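Local coordinates for protein cellulase IBT99 (Metagenomes, PDB 6WBT) that probably hydrolyses 6-phospho-alpha-glucosides as a family 4 glycosidase, using NAD and a manganese ion, at residues Asp80-Gln85 with Lys140-Val145. Sequence-based numbering, arbitrary orientation.
Sequences DYIMAQ and KKYWIV. With NAD (nicotinamide-adenine-dinucleotide), chain G.
Strand 81-84 and the strand through Trp143-Val145 run parallel, the axes of these short pieces coming within 4.8 Å and 23° from alignment. The one strong bond between them goes from Ile82 N to Trp143 O, 2.9 Å and nearly straight; the bonds from Trp143 N to Asp80 O and from Val145 N to Ile82 O are weak.

On one face, matching first torsions (chi1 -72° for Tyr81, -79° for Trp143) turn both rings the same way, side by side. Tyr81 CE2 reaches Trp143 CD1 at 3.6 Å, but the near-parallel rings are slid apart and barely overlap. Helix 321-334 covers Tyr81 through Val329 and Ile333, while Arg166 makes a cation-pi contact with Trp143. An alanine in place of Tyr81 would probably open a gap beside Trp143 CD1 and under that helix.

On the other face, Ile82 CB packs 4.1 Å from Ile144 CG1, and both side chains meet Cys134 of helix 114-136.

This is the parallel part of a mixed, Rossmann-type sheet, with strand 81-84 between strands 5-10 and 143-146. Just past the strand, Gln85 O comes 3.2 Å from C5D of NAD. Mainly apolar side-chain contacts and backbone-to-backbone bonds thus hold the strand that leads to the cofactor.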
loop_
_atom_site.group_PDB
_atom_site.type_symbol
_atom_site.label_atom_id
_atom_site.label_comp_id
_atom_site.label_asym_id
_atom_site.label_seq_id
_atom_site.Cartn_x
_atom_site.Cartn_y
_atom_site.Cartn_z
ATOM N N ASP A 80 -25.301 -0.141 -30.519
ATOM C CA ASP A 80 -23.853 -0.252 -30.642
ATOM C C ASP A 80 -23.102 0.799 -29.838
ATOM O O ASP A 80 -22.065 0.488 -29.245
ATOM C CB ASP A 80 -23.437 -0.155 -32.114
ATOM C CG ASP A 80 -23.803 -1.396 -32.902
ATOM O OD1 ASP A 80 -23.458 -2.507 -32.452
ATOM O OD2 ASP A 80 -24.437 -1.259 -33.967
ATOM N N TYR A 81 -23.588 2.038 -29.807
ATOM C CA TYR A 81 -22.936 3.099 -29.049
ATOM C C TYR A 81 -23.996 4.015 -28.461
ATOM O O TYR A 81 -24.836 4.546 -29.193
ATOM C CB TYR A 81 -21.959 3.889 -29.925
ATOM C CG TYR A 81 -20.711 3.106 -30.265
ATOM C CD1 TYR A 81 -20.611 2.403 -31.459
ATOM C CD2 TYR A 81 -19.640 3.054 -29.382
ATOM C CE1 TYR A 81 -19.476 1.679 -31.767
ATOM C CE2 TYR A 81 -18.501 2.333 -29.683
ATOM C CZ TYR A 81 -18.424 1.647 -30.876
ATOM O OH TYR A 81 -17.290 0.929 -31.175
ATOM N N ILE A 82 -23.949 4.200 -27.146
ATOM C CA ILE A 82 -24.917 5.011 -26.418
ATOM C C ILE A 82 -24.192 6.231 -25.870
ATOM O O ILE A 82 -23.284 6.103 -25.039
ATOM C CB ILE A 82 -25.593 4.220 -25.286
ATOM C CG1 ILE A 82 -26.351 3.008 -25.841
ATOM C CG2 ILE A 82 -26.533 5.121 -24.498
ATOM C CD1 ILE A 82 -25.523 1.737 -25.924
HETATM N N MSE A 83 -24.589 7.410 -26.334
HETATM C CA MSE A 83 -24.014 8.653 -25.836
HETATM C C MSE A 83 -24.969 9.316 -24.849
HETATM O O MSE A 83 -25.974 9.909 -25.241
HETATM C CB MSE A 83 -23.686 9.598 -26.994
HETATM C CG MSE A 83 -22.597 9.073 -27.920
HETATM SE SE MSE A 83 -22.101 10.331 -29.327
HETATM C CE MSE A 83 -23.791 10.391 -30.295
ATOM N N ALA A 84 -24.646 9.202 -23.563
ATOM C CA ALA A 84 -25.519 9.670 -22.496
ATOM C C ALA A 84 -25.277 11.147 -22.218
ATOM O O ALA A 84 -24.133 11.574 -22.031
ATOM C CB ALA A 84 -25.296 8.852 -21.224
ATOM N N GLN A 85 -26.357 11.921 -22.189
ATOM C CA GLN A 85 -26.288 13.336 -21.845
ATOM C C GLN A 85 -27.550 13.724 -21.078
ATOM O O GLN A 85 -28.193 14.737 -21.356
ATOM C CB GLN A 85 -26.093 14.195 -23.094
ATOM C CG GLN A 85 -27.108 13.949 -24.198
ATOM C CD GLN A 85 -26.876 14.838 -25.403
ATOM O OE1 GLN A 85 -25.773 15.343 -25.614
ATOM N NE2 GLN A 85 -27.919 15.039 -26.200
ATOM N N LYS A 140 -23.631 -7.067 -27.226
ATOM C CA LYS A 140 -22.695 -7.552 -26.221
ATOM C C LYS A 140 -21.366 -6.809 -26.253
ATOM O O LYS A 140 -20.588 -6.926 -25.301
ATOM C CB LYS A 140 -22.464 -9.056 -26.398
ATOM C CG LYS A 140 -23.438 -9.934 -25.616
ATOM C CD LYS A 140 -24.882 -9.715 -26.047
ATOM C CE LYS A 140 -25.847 -10.478 -25.158
ATOM N NZ LYS A 140 -27.265 -10.199 -25.516
ATOM N N LYS A 141 -21.093 -6.051 -27.314
ATOM C CA LYS A 141 -19.922 -5.187 -27.390
ATOM C C LYS A 141 -20.307 -3.711 -27.375
ATOM O O LYS A 141 -19.646 -2.884 -28.008
ATOM C CB LYS A 141 -19.094 -5.502 -28.636
ATOM C CG LYS A 141 -18.254 -6.763 -28.534
ATOM C CD LYS A 141 -17.241 -6.831 -29.666
ATOM C CE LYS A 141 -16.305 -8.018 -29.510
ATOM N NZ LYS A 141 -15.240 -8.018 -30.553
ATOM N N TYR A 142 -21.375 -3.369 -26.657
ATOM C CA TYR A 142 -21.832 -1.990 -26.612
ATOM C C TYR A 142 -20.821 -1.114 -25.879
ATOM O O TYR A 142 -19.936 -1.594 -25.165
ATOM C CB TYR A 142 -23.198 -1.897 -25.928
ATOM C CG TYR A 142 -23.143 -2.020 -24.420
ATOM C CD1 TYR A 142 -23.165 -3.264 -23.802
ATOM C CD2 TYR A 142 -23.072 -0.891 -23.613
ATOM C CE1 TYR A 142 -23.114 -3.379 -22.425
ATOM C CE2 TYR A 142 -23.017 -0.997 -22.238
ATOM C CZ TYR A 142 -23.041 -2.241 -21.649
ATOM O OH TYR A 142 -22.989 -2.344 -20.278
ATOM N N TRP A 143 -20.962 0.195 -26.065
ATOM C CA TRP A 143 -20.149 1.169 -25.351
ATOM C C TRP A 143 -21.016 2.357 -24.977
ATOM O O TRP A 143 -21.753 2.880 -25.819
ATOM C CB TRP A 143 -18.953 1.635 -26.189
ATOM C CG TRP A 143 -17.815 0.667 -26.198
ATOM C CD1 TRP A 143 -17.356 -0.049 -27.265
ATOM C CD2 TRP A 143 -16.992 0.299 -25.084
ATOM N NE1 TRP A 143 -16.295 -0.834 -26.886
ATOM C CE2 TRP A 143 -16.051 -0.639 -25.552
ATOM C CE3 TRP A 143 -16.957 0.674 -23.737
ATOM C CZ2 TRP A 143 -15.090 -1.210 -24.723
ATOM C CZ3 TRP A 143 -16.000 0.107 -22.915
ATOM C CH2 TRP A 143 -15.080 -0.826 -23.410
ATOM N N ILE A 144 -20.930 2.775 -23.721
ATOM C CA ILE A 144 -21.645 3.946 -23.230
ATOM C C ILE A 144 -20.606 5.027 -22.961
ATOM O O ILE A 144 -19.951 5.029 -21.912
ATOM C CB ILE A 144 -22.462 3.640 -21.970
ATOM C CG1 ILE A 144 -23.455 2.515 -22.243
ATOM C CG2 ILE A 144 -23.185 4.895 -21.501
ATOM C CD1 ILE A 144 -24.279 2.150 -21.039
ATOM N N VAL A 145 -20.455 5.950 -23.902
ATOM C CA VAL A 145 -19.571 7.084 -23.695
ATOM C C VAL A 145 -20.327 8.130 -22.886
ATOM O O VAL A 145 -20.997 9.010 -23.447
ATOM C CB VAL A 145 -19.055 7.643 -25.039
ATOM C CG1 VAL A 145 -18.176 8.853 -24.795
ATOM C CG2 VAL A 145 -18.278 6.562 -25.787
HETATM P PA NAD G . -31.188 19.627 -20.575
HETATM O O1A NAD G . -31.904 19.737 -19.270
HETATM O O2A NAD G . -31.363 20.729 -21.567
HETATM O O5B NAD G . -31.569 18.224 -21.259
HETATM C C5B NAD G . -31.361 16.989 -20.519
HETATM C C4B NAD G . -32.239 15.908 -21.100
HETATM O O4B NAD G . -32.085 14.685 -20.331
HETATM C C3B NAD G . -33.750 16.198 -21.114
HETATM O O3B NAD G . -34.278 15.913 -22.403
HETATM C C2B NAD G . -34.299 15.208 -20.082
HETATM O O2B NAD G . -35.658 14.875 -20.267
HETATM C C1B NAD G . -33.338 14.047 -20.290
HETATM N N9A NAD G . -33.345 13.063 -19.213
HETATM C C8A NAD G . -33.500 13.312 -17.873
HETATM N N7A NAD G . -33.473 12.231 -17.133
HETATM C C5A NAD G . -33.301 11.198 -18.042
HETATM C C6A NAD G . -33.200 9.803 -17.879
HETATM N N6A NAD G . -33.263 9.191 -16.701
HETATM N N1A NAD G . -33.036 9.054 -18.996
HETATM C C2A NAD G . -32.976 9.678 -20.180
HETATM N N3A NAD G . -33.059 10.977 -20.452
HETATM C C4A NAD G . -33.223 11.697 -19.330
HETATM O O3 NAD G . -29.620 19.440 -20.292
HETATM P PN NAD G . -28.315 20.087 -20.965
HETATM O O1N NAD G . -28.389 19.899 -22.444
HETATM O O2N NAD G . -28.129 21.468 -20.431
HETATM O O5D NAD G . -27.181 19.128 -20.365
HETATM C C5D NAD G . -27.333 17.700 -20.557
HETATM C C4D NAD G . -26.324 16.973 -19.703
HETATM O O4D NAD G . -25.003 17.182 -20.251
HETATM C C3D NAD G . -26.229 17.438 -18.243
HETATM O O3D NAD G . -26.171 16.307 -17.383
HETATM C C2D NAD G . -24.896 18.194 -18.257
HETATM O O2D NAD G . -24.307 18.383 -16.981
HETATM C C1D NAD G . -24.083 17.293 -19.178
HETATM N N1N NAD G . -22.843 17.954 -19.672
HETATM C C2N NAD G . -21.625 17.571 -19.178
HETATM C C3N NAD G . -20.461 18.192 -19.605
HETATM C C7N NAD G . -19.149 17.684 -19.064
HETATM O O7N NAD G . -18.235 18.477 -18.854
HETATM N N7N NAD G . -19.028 16.378 -18.869
HETATM C C4N NAD G . -20.549 19.235 -20.522
HETATM C C5N NAD G . -21.778 19.587 -21.038
HETATM C C6N NAD G . -22.910 18.934 -20.604
#